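Local coordinates for Phosphoglucomutase/phosphomannomutase family protein (Burkholderia thailandensis, PDB 3UW2) that probably catalyses the intramolecular transfer of a phosphate group on hexose phosphates, as in the phosphohexose mutase family, and binds a zinc ion, at residues Ile189-Pro194 and Arg370-Leu375; Pro194-Val199 and Gly218-Glu223. All coordinates share one frame; numbering follows the deposited sequence.

Contact 1: residues Ile189-Pro194 and Arg370-Leu375; sequences IKLTRP and RLLEIL
Glu373 OE2 is gripped by two partners where the 189-194 loop meets the 370-375 helix: a water donates to it at 2.6 Å, measured from the water oxygen to Glu373 OE2, and Arg357 forms a salt bridge with the same oxygen. That water also accepts from Lys190 N, at 3.0 Å, so the carboxylate holds the loop backbone through one bridging molecule. Two residues along the loop the pattern recurs with a main-chain acceptor: a second water accepts from Thr192 N and donates to Glu373 O, 2.6 Å from that carbonyl oxygen. Glu373 therefore serves the loop with both its side chain and its backbone. Its CG stands anti to the backbone N (chi1 179°) and the chain runs straight on, which carries the carboxylate out to Ile189, whose CG1 lies 3.9 Å from Glu373 OE2.

Leu191, between the two water bridges, and Ile189, just before the first, make the apolar part. Leu191 drives its CD2 branch onto the helix backbone, 3.5 Å from Glu373 N, and the same methyl lies 3.9 Å from Leu372 CB. Ile189 CD1 reaches Arg370 CD at 3.9 Å, the two side chains crossing nearly at right angles; the guanidinium of Arg370 forms a salt bridge with Asp356. Arg193, salt-bridged to Glu258 through NH1 and hydrogen-bonded to Val378 O through NH2, passes near Leu375 O.

The loop, running from helix 178-186 to strand 197-200 in domain II, thus lies along helix 364-375 of domain III, whose Leu371 and Leu372 also pack on Phe261 of strand 259-263.

Contact 2: residues Pro194-Val199 and Gly218-Glu223; sequences PLKLVV and GCELVE
Strands 197-199 and 221-223 run parallel, their axes 4.6 Å apart at the closest and inclined at 27°, with Leu197 opposite Leu221, Val198 opposite Val222 and Val199 opposite Glu223. Three backbone bonds join them. Leu197 N gives to Glu220 O (2.9 Å) and Leu197 O takes from Val222 N (2.6 Å), both nearly straight at hydrogen; Val199 N to Val222 O, at 3.0 Å, is more bent. Leu197 thus straddles Leu221, bonding to the residues on either side of it, the parallel pattern, and Lys196, Val198, Leu221 and Glu223 add CA-H...O contacts between the bonds.

On one face Leu197 and Leu221 lie side by side and point the same way, Leu197 CG 3.9 Å from Leu221 CD2; Val199 CG2 comes to that same methyl from further along the strand. Val198 and Val222 occupy the other face, Val198 CG2 4.0 Å from Val222 CB. Lys196 is stretched out, CG anti to the backbone N (chi1 -172°), which lays its chain across Glu220 and brings CE to 3.7 Å from Val222 CG2. Its NZ forms a salt bridge with Asp256, while Glu220 OE2 stays beyond salt-bridge range. Before the strands, Cys219 CB sits against Leu195 O at 3.1 Å, and Gly218, with positive phi, closes helix 206-216 in a Schellman motif.

Helix 206-216 covers Leu221, helix 364-375 reaches Leu197, and helix 246-254 packs on Val198 and Val222. Strand 197-200, helix 206-216 and edge strand 221-224 form a beta-alpha-beta unit in the four-stranded sheet of alpha/beta/alpha domain II.

How the contacts relate
Contact 1 joins two domains and contact 2 lies within one; they share Pro194, where the loop leads toward the strand. Their centres are 12 Å apart. Contact 1 is largely buried yet holds by bridging waters and the packing of Ile189 and Leu191, its charges pairing with residues outside the two segments or within the helix; contact 2, only partly buried toward the sheet edge, adds direct backbone bonds to its side-chain packing. A small apolar cluster connects them: Leu372 CD2 lies 3.5 Å from Leu197 CD2, Leu191 CD1 lies 3.6 Å from Cys219 SG, and Leu375 packs on Leu195. Helix 364-375 of domain III therefore rests both on the loop and on the start of the domain II strands.

Contact 1: residues Ile189-Pro194 and Arg370-Leu375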
ATOM      1  N   ILE A 189      21.482  -3.437   4.683  1.00 32.92           N
ATOM      2  CA  ILE A 189      21.085  -4.818   4.482  1.00 32.27           C
ATOM      3  C   ILE A 189      22.168  -5.587   3.722  1.00 35.04           C
ATOM      4  O   ILE A 189      22.559  -5.236   2.605  1.00 35.64           O
ATOM      5  CB  ILE A 189      19.719  -4.928   3.748  1.00 33.23           C
ATOM      6  CG1 ILE A 189      18.565  -4.327   4.587  1.00 29.77           C
ATOM      7  CG2 ILE A 189      19.484  -6.409   3.423  1.00 33.97           C
ATOM      8  CD1 ILE A 189      17.206  -4.265   3.837  1.00 27.59           C
ATOM      9  N   LYS A 190      22.673  -6.637   4.339  1.00 38.41           N
ATOM     10  CA  LYS A 190      23.758  -7.421   3.766  1.00 39.64           C
ATOM     11  C   LYS A 190      23.258  -8.870   3.753  1.00 40.05           C
ATOM     12  O   LYS A 190      23.210  -9.509   4.807  1.00 38.53           O
ATOM     13  CB  LYS A 190      25.001  -7.249   4.667  1.00 44.25           C
ATOM     14  CG  LYS A 190      25.945  -6.092   4.298  1.00 50.72           C
ATOM     15  CD  LYS A 190      25.381  -4.689   4.496  1.00 54.44           C
ATOM     16  CE  LYS A 190      26.469  -3.630   4.433  1.00 54.78           C
ATOM     17  NZ  LYS A 190      26.746  -3.208   3.027  1.00 57.24           N
ATOM     18  N   LEU A 191      22.879  -9.403   2.586  1.00 38.13           N
ATOM     19  CA  LEU A 191      22.344 -10.784   2.545  1.00 36.94           C
ATOM     20  C   LEU A 191      23.362 -11.874   2.934  1.00 40.49           C
ATOM     21  O   LEU A 191      24.496 -11.850   2.483  1.00 39.11           O
ATOM     22  CB  LEU A 191      21.777 -11.102   1.166  1.00 34.79           C
ATOM     23  CG  LEU A 191      20.738 -10.072   0.701  1.00 32.22           C
ATOM     24  CD1 LEU A 191      20.195 -10.552  -0.600  1.00 31.03           C
ATOM     25  CD2 LEU A 191      19.599  -9.939   1.697  1.00 31.38           C
ATOM     26  N   THR A 192      22.909 -12.844   3.728  1.00 41.82           N
ATOM     27  CA  THR A 192      23.686 -14.026   4.124  1.00 44.44           C
ATOM     28  C   THR A 192      24.268 -14.768   2.946  1.00 47.06           C
ATOM     29  O   THR A 192      25.422 -15.194   3.012  1.00 45.40           O
ATOM     30  CB  THR A 192      22.866 -14.952   5.018  1.00 43.88           C
ATOM     31  OG1 THR A 192      22.538 -14.220   6.195  1.00 48.13           O
ATOM     32  CG2 THR A 192      23.684 -16.186   5.459  1.00 50.28           C
ATOM     33  N   ARG A 193      23.501 -14.840   1.856  1.00 44.73           N
ATOM     34  CA  ARG A 193      23.860 -15.536   0.654  1.00 47.05           C
ATOM     35  C   ARG A 193      23.065 -14.880  -0.483  1.00 46.87           C
ATOM     36  O   ARG A 193      22.038 -14.248  -0.223  1.00 46.21           O
ATOM     37  CB  ARG A 193      23.542 -17.046   0.742  1.00 47.58           C
ATOM     38  CG  ARG A 193      22.056 -17.429   0.813  1.00 45.72           C
ATOM     39  CD  ARG A 193      21.891 -18.957   0.909  1.00 48.32           C
ATOM     40  NE  ARG A 193      20.485 -19.325   1.010  1.00 48.68           N
ATOM     41  CZ  ARG A 193      19.661 -19.487  -0.031  1.00 49.78           C
ATOM     42  NH1 ARG A 193      20.106 -19.358  -1.258  1.00 48.92           N
ATOM     43  NH2 ARG A 193      18.382 -19.792   0.149  1.00 48.09           N
ATOM     44  N   PRO A 194      23.547 -14.997  -1.737  1.00 47.18           N
ATOM     45  CA  PRO A 194      22.684 -14.572  -2.856  1.00 44.95           C
ATOM     46  C   PRO A 194      21.500 -15.503  -3.013  1.00 45.44           C
ATOM     47  O   PRO A 194      21.571 -16.707  -2.682  1.00 44.52           O
ATOM     48  CB  PRO A 194      23.586 -14.662  -4.095  1.00 44.87           C
ATOM     49  CG  PRO A 194      24.802 -15.410  -3.685  1.00 47.85           C
ATOM     50  CD  PRO A 194      24.910 -15.371  -2.176  1.00 48.80           C
ATOM     51  N   ARG A 370      13.820  -6.487   2.862  1.00 25.98           N
ATOM     52  CA  ARG A 370      13.774  -6.941   4.226  1.00 26.31           C
ATOM     53  C   ARG A 370      13.421  -8.425   4.204  1.00 27.87           C
ATOM     54  O   ARG A 370      13.875  -9.167   5.056  1.00 26.89           O
ATOM     55  CB  ARG A 370      12.739  -6.156   5.052  1.00 24.94           C
ATOM     56  CG  ARG A 370      13.196  -4.715   5.412  1.00 25.17           C
ATOM     57  CD  ARG A 370      14.348  -4.722   6.417  1.00 24.79           C
ATOM     58  NE  ARG A 370      13.871  -5.149   7.774  1.00 24.39           N
ATOM     59  CZ  ARG A 370      13.555  -4.320   8.769  1.00 26.75           C
ATOM     60  NH1 ARG A 370      13.734  -2.969   8.659  1.00 25.47           N
ATOM     61  NH2 ARG A 370      13.148  -4.838   9.922  1.00 26.61           N
ATOM     62  N   LEU A 371      12.593  -8.839   3.237  1.00 28.44           N
ATOM     63  CA  LEU A 371      12.171 -10.275   3.145  1.00 27.70           C
ATOM     64  C   LEU A 371      13.426 -11.100   2.732  1.00 30.71           C
ATOM     65  O   LEU A 371      13.748 -12.110   3.352  1.00 30.50           O
ATOM     66  CB  LEU A 371      11.039 -10.375   2.131  1.00 26.40           C
ATOM     67  CG  LEU A 371      10.529 -11.797   1.851  1.00 27.47           C
ATOM     68  CD1 LEU A 371      10.202 -12.488   3.162  1.00 27.19           C
ATOM     69  CD2 LEU A 371       9.329 -11.743   0.932  1.00 28.26           C
ATOM     70  N   LEU A 372      14.193 -10.620   1.736  1.00 30.17           N
ATOM     71  CA  LEU A 372      15.435 -11.326   1.338  1.00 30.82           C
ATOM     72  C   LEU A 372      16.451 -11.441   2.518  1.00 32.67           C
ATOM     73  O   LEU A 372      17.162 -12.423   2.642  1.00 33.96           O
ATOM     74  CB  LEU A 372      16.089 -10.627   0.149  1.00 32.17           C
ATOM     75  CG  LEU A 372      15.397 -10.555  -1.220  1.00 30.74           C
ATOM     76  CD1 LEU A 372      16.148  -9.638  -2.149  1.00 33.48           C
ATOM     77  CD2 LEU A 372      15.392 -11.968  -1.769  1.00 33.82           C
ATOM     78  N   GLU A 373      16.557 -10.421   3.350  1.00 33.77           N
ATOM     79  CA  GLU A 373      17.457 -10.482   4.505  1.00 34.09           C
ATOM     80  C   GLU A 373      17.148 -11.715   5.393  1.00 34.30           C
ATOM     81  O   GLU A 373      18.077 -12.393   5.884  1.00 33.13           O
ATOM     82  CB  GLU A 373      17.270  -9.219   5.346  1.00 32.66           C
ATOM     83  CG  GLU A 373      18.145  -9.178   6.603  1.00 34.07           C
ATOM     84  CD  GLU A 373      17.964  -7.864   7.354  1.00 34.16           C
ATOM     85  OE1 GLU A 373      16.876  -7.609   7.981  1.00 32.34           O
ATOM     86  OE2 GLU A 373      18.904  -7.075   7.290  1.00 33.97           O
ATOM     87  N   ILE A 374      15.853 -11.957   5.607  1.00 31.23           N
ATOM     88  CA  ILE A 374      15.381 -13.075   6.397  1.00 31.76           C
ATOM     89  C   ILE A 374      15.492 -14.406   5.643  1.00 35.30           C
ATOM     90  O   ILE A 374      16.043 -15.371   6.194  1.00 36.21           O
ATOM     91  CB  ILE A 374      13.931 -12.859   6.856  1.00 30.18           C
ATOM     92  CG1 ILE A 374      13.842 -11.628   7.807  1.00 29.04           C
ATOM     93  CG2 ILE A 374      13.384 -14.118   7.545  1.00 30.16           C
ATOM     94  CD1 ILE A 374      12.445 -11.146   8.111  1.00 30.37           C
ATOM     95  N   LEU A 375      14.952 -14.468   4.414  1.00 33.14           N
ATOM     96  CA  LEU A 375      14.950 -15.686   3.580  1.00 33.26           C
ATOM     97  C   LEU A 375      16.382 -16.179   3.314  1.00 35.72           C
ATOM     98  O   LEU A 375      16.655 -17.387   3.317  1.00 35.94           O
ATOM     99  CB  LEU A 375      14.261 -15.405   2.236  1.00 31.23           C
ATOM    100  CG  LEU A 375      12.744 -15.135   2.320  1.00 30.22           C
ATOM    101  CD1 LEU A 375      12.149 -15.035   0.907  1.00 28.70           C
ATOM    102  CD2 LEU A 375      12.015 -16.139   3.198  1.00 31.03           C
TER
HETATM  103  O   HOH W   1      21.454  -7.612   6.917  1.00 34.86           O
HETATM  104  O   HOH W   2      20.603 -12.271   5.496  1.00 36.09           O

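Contact 2: residues Pro194-Val199 and Gly218-Glu223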
ATOM      1  N   PRO A 194      23.547 -14.997  -1.737  1.00 47.18           N
ATOM      2  CA  PRO A 194      22.684 -14.572  -2.856  1.00 44.95           C
ATOM      3  C   PRO A 194      21.500 -15.503  -3.013  1.00 45.44           C
ATOM      4  O   PRO A 194      21.571 -16.707  -2.682  1.00 44.52           O
ATOM      5  CB  PRO A 194      23.586 -14.662  -4.095  1.00 44.87           C
ATOM      6  CG  PRO A 194      24.802 -15.410  -3.685  1.00 47.85           C
ATOM      7  CD  PRO A 194      24.910 -15.371  -2.176  1.00 48.80           C
ATOM      8  N   LEU A 195      20.406 -14.946  -3.496  1.00 39.90           N
ATOM      9  CA  LEU A 195      19.221 -15.714  -3.708  1.00 41.33           C
ATOM     10  C   LEU A 195      18.766 -15.372  -5.141  1.00 41.22           C
ATOM     11  O   LEU A 195      18.729 -14.193  -5.530  1.00 43.60           O
ATOM     12  CB  LEU A 195      18.210 -15.232  -2.670  1.00 45.77           C
ATOM     13  CG  LEU A 195      17.245 -16.127  -1.894  1.00 53.49           C
ATOM     14  CD1 LEU A 195      16.982 -15.604  -0.488  1.00 52.00           C
ATOM     15  CD2 LEU A 195      15.941 -16.112  -2.682  1.00 58.75           C
ATOM     16  N   LYS A 196      18.389 -16.371  -5.916  1.00 35.40           N
ATOM     17  CA  LYS A 196      17.947 -16.128  -7.278  1.00 35.98           C
ATOM     18  C   LYS A 196      16.454 -15.896  -7.286  1.00 33.61           C
ATOM     19  O   LYS A 196      15.706 -16.713  -6.750  1.00 33.39           O
ATOM     20  CB  LYS A 196      18.308 -17.306  -8.201  1.00 38.49           C
ATOM     21  CG  LYS A 196      18.025 -16.966  -9.668  1.00 35.95           C
ATOM     22  CD  LYS A 196      18.841 -17.846 -10.574  1.00 35.83           C
ATOM     23  CE  LYS A 196      18.266 -17.812 -11.990  1.00 35.64           C
ATOM     24  NZ  LYS A 196      19.131 -18.695 -12.804  1.00 38.48           N
ATOM     25  N   LEU A 197      16.042 -14.760  -7.834  1.00 32.84           N
ATOM     26  CA  LEU A 197      14.635 -14.276  -7.774  1.00 35.34           C
ATOM     27  C   LEU A 197      14.007 -14.089  -9.145  1.00 33.01           C
ATOM     28  O   LEU A 197      14.687 -13.694 -10.077  1.00 38.09           O
ATOM     29  CB  LEU A 197      14.548 -12.873  -7.168  1.00 36.35           C
ATOM     30  CG  LEU A 197      15.327 -12.271  -6.068  1.00 39.35           C
ATOM     31  CD1 LEU A 197      14.494 -11.078  -5.617  1.00 36.50           C
ATOM     32  CD2 LEU A 197      15.370 -13.334  -4.999  1.00 45.86           C
ATOM     33  N   VAL A 198      12.706 -14.326  -9.225  1.00 32.82           N
ATOM     34  CA  VAL A 198      11.902 -13.904 -10.356  1.00 33.03           C
ATOM     35  C   VAL A 198      11.327 -12.554  -9.926  1.00 30.99           C
ATOM     36  O   VAL A 198      10.748 -12.460  -8.828  1.00 33.76           O
ATOM     37  CB  VAL A 198      10.804 -14.951 -10.630  1.00 32.73           C
ATOM     38  CG1 VAL A 198       9.815 -14.421 -11.678  1.00 34.14           C
ATOM     39  CG2 VAL A 198      11.466 -16.225 -11.157  1.00 31.67           C
ATOM     40  N   VAL A 199      11.573 -11.495 -10.703  1.00 30.78           N
ATOM     41  CA  VAL A 199      10.965 -10.153 -10.401  1.00 27.84           C
ATOM     42  C   VAL A 199      10.053  -9.752 -11.574  1.00 29.45           C
ATOM     43  O   VAL A 199      10.507  -9.655 -12.719  1.00 31.08           O
ATOM     44  CB  VAL A 199      12.058  -9.119 -10.176  1.00 29.23           C
ATOM     45  CG1 VAL A 199      11.465  -7.705  -9.991  1.00 30.07           C
ATOM     46  CG2 VAL A 199      12.942  -9.515  -8.965  1.00 30.64           C
ATOM     47  N   GLY A 218      23.069  -8.355  -4.409  1.00 38.41           N
ATOM     48  CA  GLY A 218      23.849  -9.541  -4.791  1.00 40.51           C
ATOM     49  C   GLY A 218      22.997 -10.632  -5.404  1.00 41.33           C
ATOM     50  O   GLY A 218      23.472 -11.729  -5.592  1.00 42.28           O
ATOM     51  N   CYS A 219      21.732 -10.357  -5.704  1.00 37.99           N
ATOM     52  CA  CYS A 219      20.875 -11.403  -6.243  1.00 36.93           C
ATOM     53  C   CYS A 219      20.923 -11.463  -7.758  1.00 38.29           C
ATOM     54  O   CYS A 219      20.998 -10.414  -8.452  1.00 37.85           O
ATOM     55  CB  CYS A 219      19.438 -11.216  -5.805  1.00 34.21           C
ATOM     56  SG  CYS A 219      19.317 -11.361  -4.011  1.00 38.37           S
ATOM     57  N   GLU A 220      20.827 -12.688  -8.245  1.00 35.37           N
ATOM     58  CA  GLU A 220      20.575 -12.954  -9.669  1.00 39.43           C
ATOM     59  C   GLU A 220      19.079 -12.930  -9.919  1.00 35.05           C
ATOM     60  O   GLU A 220      18.290 -13.398  -9.096  1.00 35.41           O
ATOM     61  CB  GLU A 220      21.164 -14.313 -10.116  1.00 43.30           C
ATOM     62  CG  GLU A 220      22.609 -14.192 -10.521  1.00 51.89           C
ATOM     63  CD  GLU A 220      23.206 -15.543 -10.907  1.00 65.82           C
ATOM     64  OE1 GLU A 220      24.365 -15.822 -10.471  1.00 66.40           O
ATOM     65  OE2 GLU A 220      22.509 -16.322 -11.629  1.00 63.89           O
ATOM     66  N   LEU A 221      18.681 -12.366 -11.045  1.00 33.98           N
ATOM     67  CA  LEU A 221      17.268 -12.077 -11.297  1.00 32.85           C
ATOM     68  C   LEU A 221      16.789 -12.755 -12.556  1.00 35.37           C
ATOM     69  O   LEU A 221      17.556 -12.862 -13.499  1.00 37.56           O
ATOM     70  CB  LEU A 221      17.077 -10.584 -11.431  1.00 33.79           C
ATOM     71  CG  LEU A 221      17.539  -9.730 -10.258  1.00 36.06           C
ATOM     72  CD1 LEU A 221      17.111  -8.299 -10.565  1.00 36.95           C
ATOM     73  CD2 LEU A 221      17.019 -10.161  -8.885  1.00 32.83           C
ATOM     74  N   VAL A 222      15.580 -13.298 -12.533  1.00 32.74           N
ATOM     75  CA  VAL A 222      14.935 -13.641 -13.759  1.00 34.40           C
ATOM     76  C   VAL A 222      13.832 -12.575 -13.887  1.00 32.47           C
ATOM     77  O   VAL A 222      12.891 -12.564 -13.124  1.00 29.70           O
ATOM     78  CB  VAL A 222      14.293 -15.047 -13.795  1.00 33.76           C
ATOM     79  CG1 VAL A 222      13.867 -15.267 -15.225  1.00 33.00           C
ATOM     80  CG2 VAL A 222      15.276 -16.137 -13.387  1.00 33.01           C
ATOM     81  N   GLU A 223      13.987 -11.660 -14.847  1.00 30.89           N
ATOM     82  CA  GLU A 223      13.087 -10.540 -14.968  1.00 31.23           C
ATOM     83  C   GLU A 223      11.831 -10.809 -15.839  1.00 30.96           C
ATOM     84  O   GLU A 223      11.909 -11.380 -16.961  1.00 29.56           O
ATOM     85  CB  GLU A 223      13.880  -9.351 -15.528  1.00 29.96           C
ATOM     86  CG  GLU A 223      15.062  -8.994 -14.619  1.00 31.22           C
ATOM     87  CD  GLU A 223      15.819  -7.761 -15.063  1.00 35.47           C
ATOM     88  OE1 GLU A 223      15.222  -6.826 -15.640  1.00 34.02           O
ATOM     89  OE2 GLU A 223      17.028  -7.691 -14.793  1.00 39.49           O
TER